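Side-chain contacts in 3-chlorocatechol 1,2-dioxygenase (Rhodococcus opacus, PDB 2BOY), which probably opens the ring of catechol and chlorocatechols between the two hydroxyl-bearing carbons, using a non-haem ferric iron, in the breakdown of aromatic compounds: residues 50-55 and 75-80; 123-126 and 132-135. One frame throughout, in Å; residues are numbered along the deposited sequence.

Both interactions are buried and both touch the bound benzhydroxamic acid, BHO. Interaction 1 joins helix 47-54 of the N-terminal helical region to the loop after helix 56-64, so it lies where the helices meet the catalytic part. Interaction 2 lies within that part. It sets residues 123-126, on strand 121-125, against the loop that carries an iron ligand. The two meet directly: F79 CD1 packs 3.5 Å from W125 CZ3, and Y78 CD2 lies 3.6 Å from Y133 CD1. Their chemistry differs. In interaction 1 a carboxylate lies against the G76-P77 peptide without a hydrogen bond, and both segments touch BHO. In interaction 2 aromatic carbon contacts and a water bridge accompany a metal bond.

Interaction 1 (50-55 and 75-80). With BHO (benzhydroxamic acid), chain J; LPP (2-(hexadecanoyloxy)-1-[(phosphonooxy)methyl]ethyl hexadecanoate), chain B.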
loop_
_atom_site.group_PDB
_atom_site.type_symbol
_atom_site.label_atom_id
_atom_site.label_comp_id
_atom_site.label_asym_id
_atom_site.label_seq_id
_atom_site.Cartn_x
_atom_site.Cartn_y
_atom_site.Cartn_z
ATOM N N PHE A 50 -5.440 5.420 -6.275
ATOM C CA PHE A 50 -4.071 4.933 -6.403
ATOM C C PHE A 50 -4.043 3.561 -7.057
ATOM O O PHE A 50 -3.281 3.318 -8.011
ATOM C CB PHE A 50 -3.428 4.843 -5.012
ATOM C CG PHE A 50 -2.075 4.201 -5.023
ATOM C CD1 PHE A 50 -1.862 2.993 -4.357
ATOM C CD2 PHE A 50 -1.030 4.752 -5.734
ATOM C CE1 PHE A 50 -0.601 2.399 -4.360
ATOM C CE2 PHE A 50 0.226 4.135 -5.767
ATOM C CZ PHE A 50 0.419 2.957 -5.075
ATOM N N LEU A 51 -4.864 2.649 -6.521
ATOM C CA LEU A 51 -4.851 1.288 -7.036
ATOM C C LEU A 51 -5.338 1.251 -8.481
ATOM O O LEU A 51 -4.752 0.540 -9.314
ATOM C CB LEU A 51 -5.739 0.388 -6.167
ATOM C CG LEU A 51 -5.198 0.301 -4.716
ATOM C CD1 LEU A 51 -6.229 -0.429 -3.833
ATOM C CD2 LEU A 51 -3.825 -0.355 -4.662
ATOM N N ASP A 52 -6.403 2.013 -8.766
ATOM C CA ASP A 52 -6.969 2.038 -10.113
ATOM C C ASP A 52 -6.011 2.649 -11.130
ATOM O O ASP A 52 -6.001 2.197 -12.288
ATOM C CB ASP A 52 -8.307 2.771 -10.166
ATOM C CG ASP A 52 -9.444 1.933 -9.615
ATOM O OD1 ASP A 52 -9.227 0.759 -9.206
ATOM O OD2 ASP A 52 -10.591 2.396 -9.523
ATOM N N VAL A 53 -5.189 3.619 -10.718
ATOM C CA VAL A 53 -4.162 4.167 -11.625
ATOM C C VAL A 53 -3.109 3.098 -11.997
ATOM O O VAL A 53 -2.821 2.850 -13.183
ATOM C CB VAL A 53 -3.487 5.424 -11.043
ATOM C CG1 VAL A 53 -2.194 5.797 -11.812
ATOM C CG2 VAL A 53 -4.455 6.581 -11.121
ATOM N N PHE A 54 -2.557 2.447 -10.978
ATOM C CA PHE A 54 -1.357 1.636 -11.170
ATOM C C PHE A 54 -1.565 0.146 -11.367
ATOM O O PHE A 54 -0.703 -0.530 -11.952
ATOM C CB PHE A 54 -0.398 1.877 -9.989
ATOM C CG PHE A 54 0.219 3.254 -10.015
ATOM C CD1 PHE A 54 1.127 3.577 -11.004
ATOM C CD2 PHE A 54 -0.148 4.221 -9.092
ATOM C CE1 PHE A 54 1.707 4.861 -11.036
ATOM C CE2 PHE A 54 0.396 5.497 -9.139
ATOM C CZ PHE A 54 1.335 5.793 -10.101
ATOM N N PHE A 55 -2.678 -0.367 -10.861
ATOM C CA PHE A 55 -2.886 -1.822 -10.823
ATOM C C PHE A 55 -4.121 -2.329 -11.527
ATOM O O PHE A 55 -4.112 -3.481 -11.970
ATOM C CB PHE A 55 -2.879 -2.346 -9.394
ATOM C CG PHE A 55 -1.653 -1.984 -8.657
ATOM C CD1 PHE A 55 -1.705 -1.039 -7.652
ATOM C CD2 PHE A 55 -0.415 -2.541 -9.011
ATOM C CE1 PHE A 55 -0.522 -0.649 -6.978
ATOM C CE2 PHE A 55 0.760 -2.150 -8.346
ATOM C CZ PHE A 55 0.704 -1.205 -7.336
ATOM N N GLN A 75 -12.613 0.053 -15.116
ATOM C CA GLN A 75 -13.697 0.952 -14.722
ATOM C C GLN A 75 -13.149 2.316 -14.234
ATOM O O GLN A 75 -13.750 3.373 -14.473
ATOM C CB GLN A 75 -14.490 0.324 -13.570
ATOM C CG GLN A 75 -15.720 1.177 -13.181
ATOM C CD GLN A 75 -16.594 0.537 -12.150
ATOM O OE1 GLN A 75 -16.846 1.133 -11.088
ATOM N NE2 GLN A 75 -17.051 -0.676 -12.419
ATOM N N GLY A 76 -12.043 2.279 -13.497
ATOM C CA GLY A 76 -11.555 3.474 -12.807
ATOM C C GLY A 76 -12.440 3.795 -11.589
ATOM O O GLY A 76 -13.428 3.079 -11.290
ATOM N N PRO A 77 -12.090 4.841 -10.846
ATOM C CA PRO A 77 -12.712 5.104 -9.539
ATOM C C PRO A 77 -13.839 6.123 -9.528
ATOM O O PRO A 77 -14.330 6.453 -8.429
ATOM C CB PRO A 77 -11.519 5.666 -8.716
ATOM C CG PRO A 77 -10.797 6.507 -9.739
ATOM C CD PRO A 77 -10.917 5.718 -11.084
ATOM N N TYR A 78 -14.251 6.614 -10.692
ATOM C CA TYR A 78 -15.187 7.716 -10.745
ATOM C C TYR A 78 -16.582 7.393 -11.244
ATOM O O TYR A 78 -17.346 8.325 -11.547
ATOM C CB TYR A 78 -14.608 8.872 -11.603
ATOM C CG TYR A 78 -13.341 9.465 -11.017
ATOM C CD1 TYR A 78 -13.036 9.349 -9.651
ATOM C CD2 TYR A 78 -12.471 10.163 -11.830
ATOM C CE1 TYR A 78 -11.842 9.941 -9.132
ATOM C CE2 TYR A 78 -11.297 10.735 -11.331
ATOM C CZ TYR A 78 -11.000 10.629 -10.000
ATOM O OH TYR A 78 -9.814 11.229 -9.580
ATOM N N PHE A 79 -16.949 6.111 -11.309
ATOM C CA PHE A 79 -18.336 5.786 -11.639
ATOM C C PHE A 79 -19.219 6.211 -10.483
ATOM O O PHE A 79 -18.814 6.046 -9.325
ATOM C CB PHE A 79 -18.529 4.261 -11.812
ATOM C CG PHE A 79 -19.957 3.849 -12.011
ATOM C CD1 PHE A 79 -20.667 4.259 -13.150
ATOM C CD2 PHE A 79 -20.603 3.027 -11.066
ATOM C CE1 PHE A 79 -21.993 3.870 -13.326
ATOM C CE2 PHE A 79 -21.955 2.621 -11.246
ATOM C CZ PHE A 79 -22.651 3.048 -12.360
ATOM N N ILE A 80 -20.417 6.727 -10.796
ATOM C CA ILE A 80 -21.437 7.027 -9.806
ATOM C C ILE A 80 -22.794 6.461 -10.258
ATOM O O ILE A 80 -23.309 6.814 -11.355
ATOM C CB ILE A 80 -21.541 8.583 -9.571
ATOM C CG1 ILE A 80 -20.170 9.197 -9.149
ATOM C CG2 ILE A 80 -22.666 8.875 -8.565
ATOM C CD1 ILE A 80 -19.767 9.041 -7.622
HETATM C C1 BHO J . -9.569 6.955 -14.199
HETATM C C2 BHO J . -8.830 5.677 -14.161
HETATM C C3 BHO J . -7.801 5.527 -13.230
HETATM C C4 BHO J . -7.486 6.597 -12.377
HETATM C C5 BHO J . -8.182 7.793 -12.430
HETATM C C6 BHO J . -9.217 7.988 -13.345
HETATM C C BHO J . -10.674 7.110 -15.197
HETATM O O1 BHO J . -10.587 6.470 -16.193
HETATM N N BHO J . -11.705 7.925 -15.099
HETATM O O2 BHO J . -12.424 8.030 -14.093
HETATM C C7 LPP B . -11.010 -11.115 2.479
HETATM O O9 LPP B . -9.923 -11.836 3.086
HETATM O O27 LPP B . -9.850 -13.437 0.328
HETATM C C11 LPP B . -9.052 -10.953 3.889
HETATM O O10 LPP B . -8.917 -11.178 5.086
HETATM C C12 LPP B . -8.308 -9.791 3.255
HETATM C C13 LPP B . -7.209 -10.316 2.332
HETATM C C14 LPP B . -5.909 -9.545 2.524
HETATM C C15 LPP B . -5.525 -8.816 1.241
HETATM C C16 LPP B . -4.044 -8.484 1.242
HETATM C C17 LPP B . -3.734 -7.416 0.228
HETATM C C18 LPP B . -2.249 -7.151 0.227
HETATM C C19 LPP B . -1.901 -5.941 -0.610
HETATM C C20 LPP B . -0.662 -6.218 -1.457
HETATM C C21 LPP B . 0.496 -6.745 -0.621
HETATM C C22 LPP B . 1.392 -5.613 -0.140
HETATM C C23 LPP B . 2.802 -5.815 -0.648
HETATM C C24 LPP B . 2.912 -5.299 -2.071
HETATM C C29 LPP B . -9.069 -12.546 0.015
HETATM C C30 LPP B . -8.557 -12.433 -1.402
HETATM C C31 LPP B . -7.190 -11.756 -1.387
HETATM C C32 LPP B . -6.196 -12.508 -2.264
HETATM C C33 LPP B . -4.868 -11.760 -2.381
HETATM C C34 LPP B . -4.877 -10.833 -3.593
HETATM C C35 LPP B . -3.692 -9.887 -3.572
HETATM C C36 LPP B . -3.731 -8.993 -4.795
HETATM C C37 LPP B . -3.390 -7.580 -4.446
HETATM C C38 LPP B . -3.635 -6.653 -5.636
HETATM C C39 LPP B . -3.536 -5.203 -5.186
HETATM C C40 LPP B . -2.079 -4.724 -5.114
HETATM C C41 LPP B . -1.895 -3.759 -3.941
HETATM C C42 LPP B . -0.510 -3.095 -3.906
HETATM C C43 LPP B . -0.558 -1.791 -3.097
HETATM C C44 LPP B . 0.817 -1.229 -2.769
#
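D52 has its CG anti to the carbonyl carbon, chi1 -77°, and a chi2 near zero turns OD1 back toward CA. OD2 is thereby sent outward onto the G76-P77 peptide, 3.1 Å from G76 C. P77 CB closes in on the same oxygen at 3.5 Å. This is contact without a hydrogen bond, since P77 N has no hydrogen to give. The polar end of D52 is engaged elsewhere: OD1 is hydrogen-bonded to Y31 OH of the second subunit. E56 OE2 lies close to D52 OD1 as a like charge, and it accepts a hydrogen bond from G76 N.

The contact forms one wall of the pocket that holds BHO in this intradiol dioxygenase, between the N-terminal helices and the catalytic beta domain. V53 CG2 comes within 3.3 Å of BHO C4, and P77 CD packs 3.6 Å from BHO C1. G76 has a positive phi, which favours glycine, and its CA lies 3.8 Å from BHO C2. Y78 brings CD2 to 3.1 Å from BHO O2, and P77 CG lies over one face of the Y78 ring. Y78 OH is hydrogen-bonded to Y167 OH. Replacing Y78 with an alanine would probably open a gap beside O2 and leave the Y167 hydroxyl without this mate. L51 CD2, on helix 47-54, lies 3.9 Å from C43 of lipid LPP. Just past it, F55 CE1 lies 3.9 Å from LPP C42.

Interaction 2 (123-126 and 132-135); sequences DMWQ and EYSF. With FE (Fe (III) ion), chain I; BHO (benzhydroxamic acid), chain J.
The W125 and Y133 rings meet obliquely, with the five-membered ring of W125 and the Y133 ring at 53° and their centroids 6.0 Å apart. Their nearest atoms are W125 CD1 and Y133 CE2, at 3.8 Å. The same ring carbon, Y133 CE2, also lies 3.4 Å from the carbonyl carbon, Q126 C. W125 stacks on H193, an iron ligand, and is hydrogen-bonded to it through the backbone.

With chi1 at -78°, the Y133 ring swings beside its own backbone N, and its far end comes in toward the strand. Its OH binds the ferric iron at 1.9 Å; H191 and H193 are the other protein ligands. This is the iron site of the intradiol dioxygenase fold, beside strand 121-125. One water joins the two backbones. It donates to Q126 O at 2.8 Å and accepts from S134 N at 3.0 Å. The Q126 side chain starts away from 132-135, and its OE1 is hydrogen-bonded to T161 OG1.

W125 thus acts in the second shell, touching two iron ligands. The contact is carbon against carbon and carbonyl, with no direct hydrogen bond between the segments, so it probably steers the Y133 ring by shape while the iron holds OH.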
loop_
_atom_site.group_PDB
_atom_site.type_symbol
_atom_site.label_atom_id
_atom_site.label_comp_id
_atom_site.label_asym_id
_atom_site.label_seq_id
_atom_site.Cartn_x
_atom_site.Cartn_y
_atom_site.Cartn_z
ATOM N N ASP A 123 -24.695 2.697 -19.280
ATOM C CA ASP A 123 -24.411 3.761 -18.354
ATOM C C ASP A 123 -23.159 4.423 -18.908
ATOM O O ASP A 123 -22.146 3.753 -19.061
ATOM C CB ASP A 123 -24.085 3.150 -16.992
ATOM C CG ASP A 123 -24.796 3.831 -15.854
ATOM O OD1 ASP A 123 -25.328 3.144 -14.978
ATOM O OD2 ASP A 123 -24.862 5.057 -15.723
ATOM N N MET A 124 -23.184 5.728 -19.153
ATOM C CA MET A 124 -21.980 6.393 -19.707
ATOM C C MET A 124 -21.592 7.558 -18.830
ATOM O O MET A 124 -22.470 8.233 -18.319
ATOM C CB MET A 124 -22.253 6.856 -21.133
ATOM C CG MET A 124 -20.995 7.140 -21.991
ATOM S SD MET A 124 -20.195 8.792 -21.720
ATOM C CE MET A 124 -20.903 9.784 -23.050
ATOM N N TRP A 125 -20.295 7.707 -18.547
ATOM C CA TRP A 125 -19.825 8.884 -17.818
ATOM C C TRP A 125 -18.542 9.355 -18.441
ATOM O O TRP A 125 -17.788 8.568 -19.023
ATOM C CB TRP A 125 -19.685 8.639 -16.287
ATOM C CG TRP A 125 -18.638 7.642 -15.828
ATOM C CD1 TRP A 125 -17.486 7.931 -15.162
ATOM C CD2 TRP A 125 -18.702 6.194 -15.908
ATOM N NE1 TRP A 125 -16.812 6.774 -14.837
ATOM C CE2 TRP A 125 -17.509 5.690 -15.311
ATOM C CE3 TRP A 125 -19.626 5.280 -16.461
ATOM C CZ2 TRP A 125 -17.200 4.305 -15.246
ATOM C CZ3 TRP A 125 -19.331 3.899 -16.403
ATOM C CH2 TRP A 125 -18.115 3.426 -15.807
ATOM N N GLN A 126 -18.280 10.650 -18.305
ATOM C CA GLN A 126 -17.124 11.245 -18.935
ATOM C C GLN A 126 -16.857 12.530 -18.179
ATOM O O GLN A 126 -17.734 13.037 -17.473
ATOM C CB GLN A 126 -17.410 11.567 -20.423
ATOM C CG GLN A 126 -18.496 12.695 -20.605
ATOM C CD GLN A 126 -18.616 13.154 -22.028
ATOM O OE1 GLN A 126 -19.402 12.612 -22.801
ATOM N NE2 GLN A 126 -17.850 14.192 -22.381
ATOM N N GLU A 132 -13.000 17.692 -15.832
ATOM C CA GLU A 132 -13.564 17.489 -14.492
ATOM C C GLU A 132 -14.769 16.552 -14.541
ATOM O O GLU A 132 -15.575 16.632 -15.458
ATOM C CB GLU A 132 -14.068 18.815 -13.904
ATOM C CG GLU A 132 -12.994 19.921 -13.752
ATOM C CD GLU A 132 -11.921 19.525 -12.749
ATOM O OE1 GLU A 132 -12.277 19.100 -11.635
ATOM O OE2 GLU A 132 -10.712 19.620 -13.071
ATOM N N TYR A 133 -14.917 15.728 -13.511
ATOM C CA TYR A 133 -16.088 14.884 -13.373
ATOM C C TYR A 133 -17.082 15.407 -12.352
ATOM O O TYR A 133 -16.675 15.900 -11.308
ATOM C CB TYR A 133 -15.648 13.515 -12.882
ATOM C CG TYR A 133 -15.030 12.615 -13.951
ATOM C CD1 TYR A 133 -13.649 12.600 -14.156
ATOM C CD2 TYR A 133 -15.833 11.782 -14.741
ATOM C CE1 TYR A 133 -13.074 11.743 -15.118
ATOM C CE2 TYR A 133 -15.241 10.897 -15.713
ATOM C CZ TYR A 133 -13.880 10.896 -15.865
ATOM O OH TYR A 133 -13.315 10.086 -16.803
ATOM N N SER A 134 -18.372 15.255 -12.621
ATOM C CA SER A 134 -19.379 15.523 -11.611
ATOM C C SER A 134 -19.209 14.572 -10.397
ATOM O O SER A 134 -18.604 13.464 -10.517
ATOM C CB SER A 134 -20.823 15.510 -12.192
ATOM O OG SER A 134 -21.218 14.211 -12.628
ATOM N N PHE A 135 -19.663 15.058 -9.241
ATOM C CA PHE A 135 -19.448 14.461 -7.889
ATOM C C PHE A 135 -18.021 14.517 -7.407
ATOM O O PHE A 135 -17.738 15.021 -6.299
ATOM C CB PHE A 135 -19.996 13.005 -7.744
ATOM C CG PHE A 135 -21.455 12.870 -8.052
ATOM C CD1 PHE A 135 -22.404 13.118 -7.074
ATOM C CD2 PHE A 135 -21.896 12.491 -9.335
ATOM C CE1 PHE A 135 -23.781 13.022 -7.343
ATOM C CE2 PHE A 135 -23.246 12.370 -9.611
ATOM C CZ PHE A 135 -24.214 12.654 -8.611
HETATM FE FE FE I . -12.134 8.579 -16.622
HETATM C C1 BHO J . -9.569 6.955 -14.199
HETATM C C2 BHO J . -8.830 5.677 -14.161
HETATM C C3 BHO J . -7.801 5.527 -13.230
HETATM C C4 BHO J . -7.486 6.597 -12.377
HETATM C C5 BHO J . -8.182 7.793 -12.430
HETATM C C6 BHO J . -9.217 7.988 -13.345
HETATM C C BHO J . -10.674 7.110 -15.197
HETATM O O1 BHO J . -10.587 6.470 -16.193
HETATM N N BHO J . -11.705 7.925 -15.099
HETATM O O2 BHO J . -12.424 8.030 -14.093
HETATM O O HOH W 1 -18.989 13.700 -15.112
#